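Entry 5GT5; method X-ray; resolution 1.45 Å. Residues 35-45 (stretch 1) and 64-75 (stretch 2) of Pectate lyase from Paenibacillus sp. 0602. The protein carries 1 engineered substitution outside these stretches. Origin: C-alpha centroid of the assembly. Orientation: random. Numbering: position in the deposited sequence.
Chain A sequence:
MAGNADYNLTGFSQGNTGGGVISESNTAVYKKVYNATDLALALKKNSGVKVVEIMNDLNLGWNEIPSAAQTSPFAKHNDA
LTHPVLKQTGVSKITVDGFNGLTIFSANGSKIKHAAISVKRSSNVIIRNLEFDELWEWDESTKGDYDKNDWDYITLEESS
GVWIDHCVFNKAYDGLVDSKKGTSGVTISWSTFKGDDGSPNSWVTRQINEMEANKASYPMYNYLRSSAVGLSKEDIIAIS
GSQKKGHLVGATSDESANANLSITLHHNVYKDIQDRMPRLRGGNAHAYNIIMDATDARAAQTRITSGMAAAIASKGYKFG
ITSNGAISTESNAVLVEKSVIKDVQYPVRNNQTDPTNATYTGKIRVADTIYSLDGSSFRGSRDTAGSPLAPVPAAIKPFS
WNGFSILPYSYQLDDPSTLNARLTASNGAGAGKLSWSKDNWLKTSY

Stretch 1 (35-45) NATDLALALKK
Stretch 2 64-75: EIPSAAQTSPFA

A short helix (stretch 1, from Ala-36) packs one flank against an irregular loop (stretch 2), burying 507 Å² summed over both sides, with no direct hydrogen bond between them. Asn-35 (chi1 p) caps the helix: its OD1 accepts from Asp-38 N at 3.0 Å. The i to i+4 ladder follows, from Leu-39 N to Asn-35 O (3.2 Å) through Leu-43 N to Leu-39 O (2.9 Å). The loop passes extended through Ile-65 and Pro-66, makes a 3-10 turn at 67-69 (Ala-69 N to Pro-66 O, 2.9 Å), and enters a strand at Phe-74 after a cis peptide bond before Pro-73. Both stretches advance in the same sense: CA atoms pair Thr-37 with Ala-69 (4.5 Å) and Lys-44 with Pro-73 (5.4 Å).

The loop lies close along Ala-36 and Ala-40, whose CB atoms are the bumps on this flank. Ala-36 CB points toward the loop into a pocket, 3.5 Å from Ile-65 CG2, 4.0 Å from Pro-66 CD, 3.8 Å from Ala-69 CB and 4.0 Å from Phe-74 CZ. In return, Ala-69 CB points toward the helix and rests 3.8 Å from Thr-37 N. Beside it, Thr-37 (chi1 m) sets OG1 3.5 Å from Pro-66 CB.

Phe-74 (chi1 m, chi2 71°) starts sideways, but its ring end swings nearer the helix, bringing CE1 to 3.7 Å from Ala-40 CB and CZ to 4.0 Å from Leu-39 CD2; both approaches are oblique. The Pro-73 ring (C-gamma endo) fits against the stretch from Ala-40 to Lys-44: its CD lies 3.2 Å from Ala-40 O and 3.9 Å from Lys-44 CA, its CG 4.1 Å from Leu-43 CB. One water bridges the stretches, donating to Ala-40 O (2.9 Å) and Ser-72 O (2.8 Å). Lys-44 (chi1 to chi3 t, chi4 p) is extended up to its last bond, leaving NZ 4.0 Å from Ser-72 O.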

ATOM      1  N   ASN A  35       2.894  23.343 -20.981  1.00  9.02           N
ATOM      2  CA  ASN A  35       1.666  23.300 -21.748  1.00  8.08           C
ATOM      3  C   ASN A  35       1.054  21.919 -21.673  1.00  9.29           C
ATOM      4  O   ASN A  35       1.629  21.022 -21.041  1.00  8.80           O
ATOM      5  CB  ASN A  35       1.942  23.748 -23.191  1.00 10.11           C
ATOM      6  CG  ASN A  35       2.932  22.858 -23.895  1.00 14.51           C
ATOM      7  OD1 ASN A  35       2.806  21.640 -23.896  1.00 11.03           O
ATOM      8  ND2 ASN A  35       3.937  23.478 -24.519  1.00 13.09           N
ATOM      9  N   ALA A  36      -0.112  21.758 -22.282  1.00  9.32           N
ATOM     10  CA  ALA A  36      -0.866  20.510 -22.183  1.00  8.11           C
ATOM     11  C   ALA A  36      -0.135  19.336 -22.823  1.00 10.07           C
ATOM     12  O   ALA A  36      -0.232  18.205 -22.348  1.00  9.39           O
ATOM     13  CB  ALA A  36      -2.236  20.660 -22.804  1.00 11.16           C
ATOM     14  N   THR A  37       0.597  19.588 -23.912  1.00  8.74           N
ATOM     15  CA  THR A  37       1.328  18.492 -24.565  1.00  8.61           C
ATOM     16  C   THR A  37       2.434  17.936 -23.672  1.00  8.75           C
ATOM     17  O   THR A  37       2.569  16.718 -23.552  1.00  9.52           O
ATOM     18  CB  THR A  37       1.918  18.946 -25.891  1.00 13.47           C
ATOM     19  OG1 THR A  37       0.861  19.454 -26.716  1.00 13.57           O
ATOM     20  CG2 THR A  37       2.582  17.772 -26.612  1.00 14.73           C
ATOM     21  N   ASP A  38       3.188  18.823 -23.027  1.00  9.60           N
ATOM     22  CA  ASP A  38       4.181  18.417 -22.034  1.00 11.23           C
ATOM     23  C   ASP A  38       3.528  17.577 -20.958  1.00  8.81           C
ATOM     24  O   ASP A  38       4.069  16.553 -20.561  1.00  9.33           O
ATOM     25  CB  ASP A  38       4.837  19.614 -21.341  1.00  9.62           C
ATOM     26  CG  ASP A  38       5.626  20.505 -22.282  1.00 12.40           C
ATOM     27  OD1 ASP A  38       6.085  20.057 -23.375  1.00 12.36           O
ATOM     28  OD2 ASP A  38       5.793  21.676 -21.886  1.00 10.92           O
ATOM     29  N   LEU A  39       2.346  17.979 -20.489  1.00  7.72           N
ATOM     30  CA  LEU A  39       1.693  17.222 -19.431  1.00  9.63           C
ATOM     31  C   LEU A  39       1.269  15.840 -19.936  1.00  9.74           C
ATOM     32  O   LEU A  39       1.423  14.825 -19.233  1.00  8.80           O
ATOM     33  CB  LEU A  39       0.473  17.978 -18.925  1.00  7.55           C
ATOM     34  CG  LEU A  39      -0.160  17.402 -17.644  1.00  7.73           C
ATOM     35  CD1 LEU A  39       0.820  17.438 -16.489  1.00 10.62           C
ATOM     36  CD2 LEU A  39      -1.424  18.204 -17.270  1.00 11.46           C
ATOM     37  N   ALA A  40       0.706  15.797 -21.137  1.00  7.78           N
ATOM     38  CA  ALA A  40       0.277  14.550 -21.725  1.00  9.01           C
ATOM     39  C   ALA A  40       1.433  13.574 -21.891  1.00  8.47           C
ATOM     40  O   ALA A  40       1.296  12.369 -21.628  1.00  8.84           O
ATOM     41  CB  ALA A  40      -0.396  14.787 -23.031  1.00 10.13           C
ATOM     42  N   LEU A  41       2.582  14.087 -22.312  1.00  8.76           N
ATOM     43  CA  LEU A  41       3.740  13.219 -22.456  1.00  9.66           C
ATOM     44  C   LEU A  41       4.254  12.728 -21.113  1.00 10.90           C
ATOM     45  O   LEU A  41       4.596  11.548 -20.983  1.00 12.68           O
ATOM     46  CB  LEU A  41       4.851  13.943 -23.205  1.00 10.65           C
ATOM     47  CG  LEU A  41       4.559  14.194 -24.685  1.00 15.41           C
ATOM     48  CD1 LEU A  41       5.665  15.075 -25.312  1.00 16.08           C
ATOM     49  CD2 LEU A  41       4.425  12.880 -25.439  1.00 21.43           C
ATOM     50  N   ALA A  42       4.273  13.602 -20.104  1.00  7.58           N
ATOM     51  CA  ALA A  42       4.790  13.261 -18.785  1.00  8.70           C
ATOM     52  C   ALA A  42       3.921  12.237 -18.054  1.00  9.48           C
ATOM     53  O   ALA A  42       4.456  11.355 -17.374  1.00  9.51           O
ATOM     54  CB  ALA A  42       4.908  14.506 -17.952  1.00  8.84           C
ATOM     55  N   LEU A  43       2.592  12.366 -18.190  1.00  7.83           N
ATOM     56  CA  LEU A  43       1.652  11.549 -17.419  1.00  6.51           C
ATOM     57  C   LEU A  43       1.095  10.355 -18.188  1.00  8.73           C
ATOM     58  O   LEU A  43       0.204   9.663 -17.702  1.00  9.28           O
ATOM     59  CB  LEU A  43       0.523  12.411 -16.840  1.00  6.66           C
ATOM     60  CG  LEU A  43       0.988  13.379 -15.765  1.00  9.04           C
ATOM     61  CD1 LEU A  43      -0.257  14.164 -15.310  1.00 10.84           C
ATOM     62  CD2 LEU A  43       1.678  12.678 -14.569  1.00 11.48           C
ATOM     63  N   LYS A  44       1.628  10.098 -19.378  1.00  9.22           N
ATOM     64  CA  LYS A  44       1.249   8.907 -20.167  1.00  8.13           C
ATOM     65  C   LYS A  44       1.572   7.656 -19.366  1.00  9.24           C
ATOM     66  O   LYS A  44       2.633   7.593 -18.734  1.00  8.94           O
ATOM     67  CB  LYS A  44       2.010   8.876 -21.505  1.00 10.23           C
ATOM     68  CG  LYS A  44       1.504   7.800 -22.467  1.00 14.88           C
ATOM     69  CD  LYS A  44       2.227   7.911 -23.815  1.00 18.65           C
ATOM     70  CE  LYS A  44       1.752   6.836 -24.786  1.00 26.25           C
ATOM     71  NZ  LYS A  44       0.341   7.014 -25.145  1.00 35.84           N
ATOM     72  N   LYS A  45       0.655   6.695 -19.359  1.00 10.03           N
ATOM     73  CA  LYS A  45       0.890   5.444 -18.625  1.00  7.19           C
ATOM     74  C   LYS A  45       2.246   4.848 -19.004  1.00  9.40           C
ATOM     75  O   LYS A  45       2.627   4.805 -20.181  1.00 11.55           O
ATOM     76  CB  LYS A  45      -0.249   4.452 -18.912  1.00 13.05           C
ATOM     77  CG  LYS A  45      -0.148   3.139 -18.163  1.00 12.87           C
ATOM     78  CD  LYS A  45      -1.350   2.256 -18.533  1.00 20.51           C
ATOM     79  CE  LYS A  45      -1.190   0.844 -17.967  1.00 37.38           C
ATOM     80  NZ  LYS A  45      -2.241  -0.085 -18.493  1.00 46.03           N
ATOM     81  N   GLU A  64      -9.222  23.680 -26.203  1.00 11.44           N
ATOM     82  CA  GLU A  64      -8.186  24.694 -26.218  1.00 11.86           C
ATOM     83  C   GLU A  64      -6.776  24.143 -26.237  1.00 13.34           C
ATOM     84  O   GLU A  64      -5.819  24.886 -26.478  1.00 17.33           O
ATOM     85  CB  GLU A  64      -8.343  25.673 -25.045  1.00 12.07           C
ATOM     86  CG  GLU A  64      -8.254  24.993 -23.674  1.00 11.12           C
ATOM     87  CD  GLU A  64      -8.485  25.935 -22.513  1.00 11.71           C
ATOM     88  OE1 GLU A  64      -8.537  27.180 -22.706  1.00 11.95           O
ATOM     89  OE2 GLU A  64      -8.619  25.393 -21.367  1.00 10.52           O
ATOM     90  N   ILE A  65      -6.629  22.870 -25.912  1.00 11.56           N
ATOM     91  CA  ILE A  65      -5.300  22.267 -25.875  1.00 15.72           C
ATOM     92  C   ILE A  65      -4.803  21.944 -27.274  1.00 13.32           C
ATOM     93  O   ILE A  65      -5.599  21.826 -28.207  1.00 13.81           O
ATOM     94  CB  ILE A  65      -5.259  21.010 -24.964  1.00 10.51           C
ATOM     95  CG1 ILE A  65      -6.174  19.913 -25.513  1.00  8.33           C
ATOM     96  CG2 ILE A  65      -5.620  21.434 -23.541  1.00 13.17           C
ATOM     97  CD1 ILE A  65      -6.266  18.607 -24.660  1.00 10.83           C
ATOM     98  N   PRO A  66      -3.476  21.801 -27.426  1.00 17.09           N
ATOM     99  CA  PRO A  66      -2.977  21.431 -28.754  1.00 19.54           C
ATOM    100  C   PRO A  66      -3.499  20.076 -29.194  1.00 17.20           C
ATOM    101  O   PRO A  66      -3.761  19.208 -28.343  1.00 14.11           O
ATOM    102  CB  PRO A  66      -1.452  21.389 -28.560  1.00 14.91           C
ATOM    103  CG  PRO A  66      -1.184  22.265 -27.422  1.00 16.35           C
ATOM    104  CD  PRO A  66      -2.387  22.152 -26.500  1.00 15.92           C
ATOM    105  N   SER A  67      -3.640  19.871 -30.502  1.00 17.00           N
ATOM    106  CA  SER A  67      -4.070  18.581 -31.030  1.00 16.65           C
ATOM    107  C   SER A  67      -3.202  17.438 -30.518  1.00 15.23           C
ATOM    108  O   SER A  67      -3.703  16.360 -30.254  1.00 18.59           O
ATOM    109  CB  SER A  67      -4.057  18.566 -32.566  1.00 23.44           C
ATOM    110  OG  SER A  67      -4.869  19.593 -33.107  1.00 38.07           O
ATOM    111  N   ALA A  68      -1.905  17.689 -30.350  1.00 18.17           N
ATOM    112  CA  ALA A  68      -0.987  16.650 -29.885  1.00 17.85           C
ATOM    113  C   ALA A  68      -1.292  16.205 -28.452  1.00 18.84           C
ATOM    114  O   ALA A  68      -0.862  15.125 -28.015  1.00 16.73           O
ATOM    115  CB  ALA A  68       0.424  17.124 -29.985  1.00 18.02           C
ATOM    116  N   ALA A  69      -2.019  17.035 -27.714  1.00 12.51           N
ATOM    117  CA  ALA A  69      -2.380  16.677 -26.334  1.00 13.73           C
ATOM    118  C   ALA A  69      -3.700  15.922 -26.279  1.00 13.45           C
ATOM    119  O   ALA A  69      -4.073  15.418 -25.223  1.00 12.88           O
ATOM    120  CB  ALA A  69      -2.456  17.949 -25.456  1.00 11.75           C
ATOM    121  N   GLN A  70      -4.421  15.831 -27.392  1.00 13.46           N
ATOM    122  CA  GLN A  70      -5.725  15.181 -27.408  1.00 14.73           C
ATOM    123  C   GLN A  70      -5.590  13.668 -27.540  1.00 14.24           C
ATOM    124  O   GLN A  70      -6.060  13.070 -28.511  1.00 15.74           O
ATOM    125  CB  GLN A  70      -6.641  15.755 -28.500  1.00 13.27           C
ATOM    126  CG  GLN A  70      -7.095  17.194 -28.235  1.00 15.97           C
ATOM    127  CD  GLN A  70      -7.998  17.686 -29.335  1.00 24.47           C
ATOM    128  OE1 GLN A  70      -7.639  17.610 -30.509  1.00 21.45           O
ATOM    129  NE2 GLN A  70      -9.181  18.158 -28.977  1.00 17.36           N
ATOM    130  N   THR A  71      -4.980  13.053 -26.529  1.00  9.90           N
ATOM    131  CA  THR A  71      -4.733  11.628 -26.555  1.00 11.00           C
ATOM    132  C   THR A  71      -4.467  11.213 -25.119  1.00 10.57           C
ATOM    133  O   THR A  71      -4.074  12.062 -24.330  1.00 10.10           O
ATOM    134  CB  THR A  71      -3.494  11.311 -27.488  1.00 12.53           C
ATOM    135  OG1 THR A  71      -3.389   9.898 -27.667  1.00 17.25           O
ATOM    136  CG2 THR A  71      -2.182  11.896 -26.939  1.00 12.12           C
ATOM    137  N   SER A  72      -4.657   9.936 -24.792  1.00 11.04           N
ATOM    138  CA  SER A  72      -4.356   9.455 -23.439  1.00 10.35           C
ATOM    139  C   SER A  72      -3.000   9.978 -23.015  1.00 12.43           C
ATOM    140  O   SER A  72      -2.026   9.907 -23.784  1.00 11.45           O
ATOM    141  CB  SER A  72      -4.377   7.929 -23.347  1.00 13.88           C
ATOM    142  OG  SER A  72      -5.606   7.425 -23.817  1.00 21.82           O
ATOM    143  N   PRO A  73      -2.897  10.518 -21.793  1.00  9.20           N
ATOM    144  CA  PRO A  73      -3.865  10.435 -20.679  1.00  7.90           C
ATOM    145  C   PRO A  73      -4.995  11.458 -20.675  1.00  8.95           C
ATOM    146  O   PRO A  73      -5.735  11.468 -19.692  1.00  9.18           O
ATOM    147  CB  PRO A  73      -2.982  10.701 -19.462  1.00 10.16           C
ATOM    148  CG  PRO A  73      -1.958  11.697 -19.986  1.00  9.94           C
ATOM    149  CD  PRO A  73      -1.661  11.222 -21.409  1.00 10.48           C
ATOM    150  N   PHE A  74      -5.108  12.318 -21.684  1.00  9.10           N
ATOM    151  CA  PHE A  74      -6.259  13.230 -21.810  1.00  7.01           C
ATOM    152  C   PHE A  74      -7.403  12.588 -22.563  1.00 11.33           C
ATOM    153  O   PHE A  74      -7.185  11.872 -23.547  1.00 11.72           O
ATOM    154  CB  PHE A  74      -5.884  14.469 -22.622  1.00  7.27           C
ATOM    155  CG  PHE A  74      -5.080  15.509 -21.878  1.00  8.38           C
ATOM    156  CD1 PHE A  74      -3.744  15.271 -21.526  1.00  9.21           C
ATOM    157  CD2 PHE A  74      -5.624  16.772 -21.622  1.00  9.97           C
ATOM    158  CE1 PHE A  74      -2.987  16.249 -20.874  1.00  9.03           C
ATOM    159  CE2 PHE A  74      -4.874  17.767 -20.967  1.00  9.19           C
ATOM    160  CZ  PHE A  74      -3.553  17.522 -20.610  1.00 10.23           C
ATOM    161  N   ALA A  75      -8.628  12.884 -22.131  1.00  9.66           N
ATOM    162  CA  ALA A  75      -9.818  12.519 -22.884  1.00  9.11           C
ATOM    163  C   ALA A  75     -10.815  13.649 -22.749  1.00 11.24           C
ATOM    164  O   ALA A  75     -10.738  14.437 -21.806  1.00 10.09           O
ATOM    165  CB  ALA A  75     -10.418  11.256 -22.350  1.00 12.01           C
TER
HETATM  166  O   HOH W   1       0.501  11.102 -24.058  1.00 11.86           O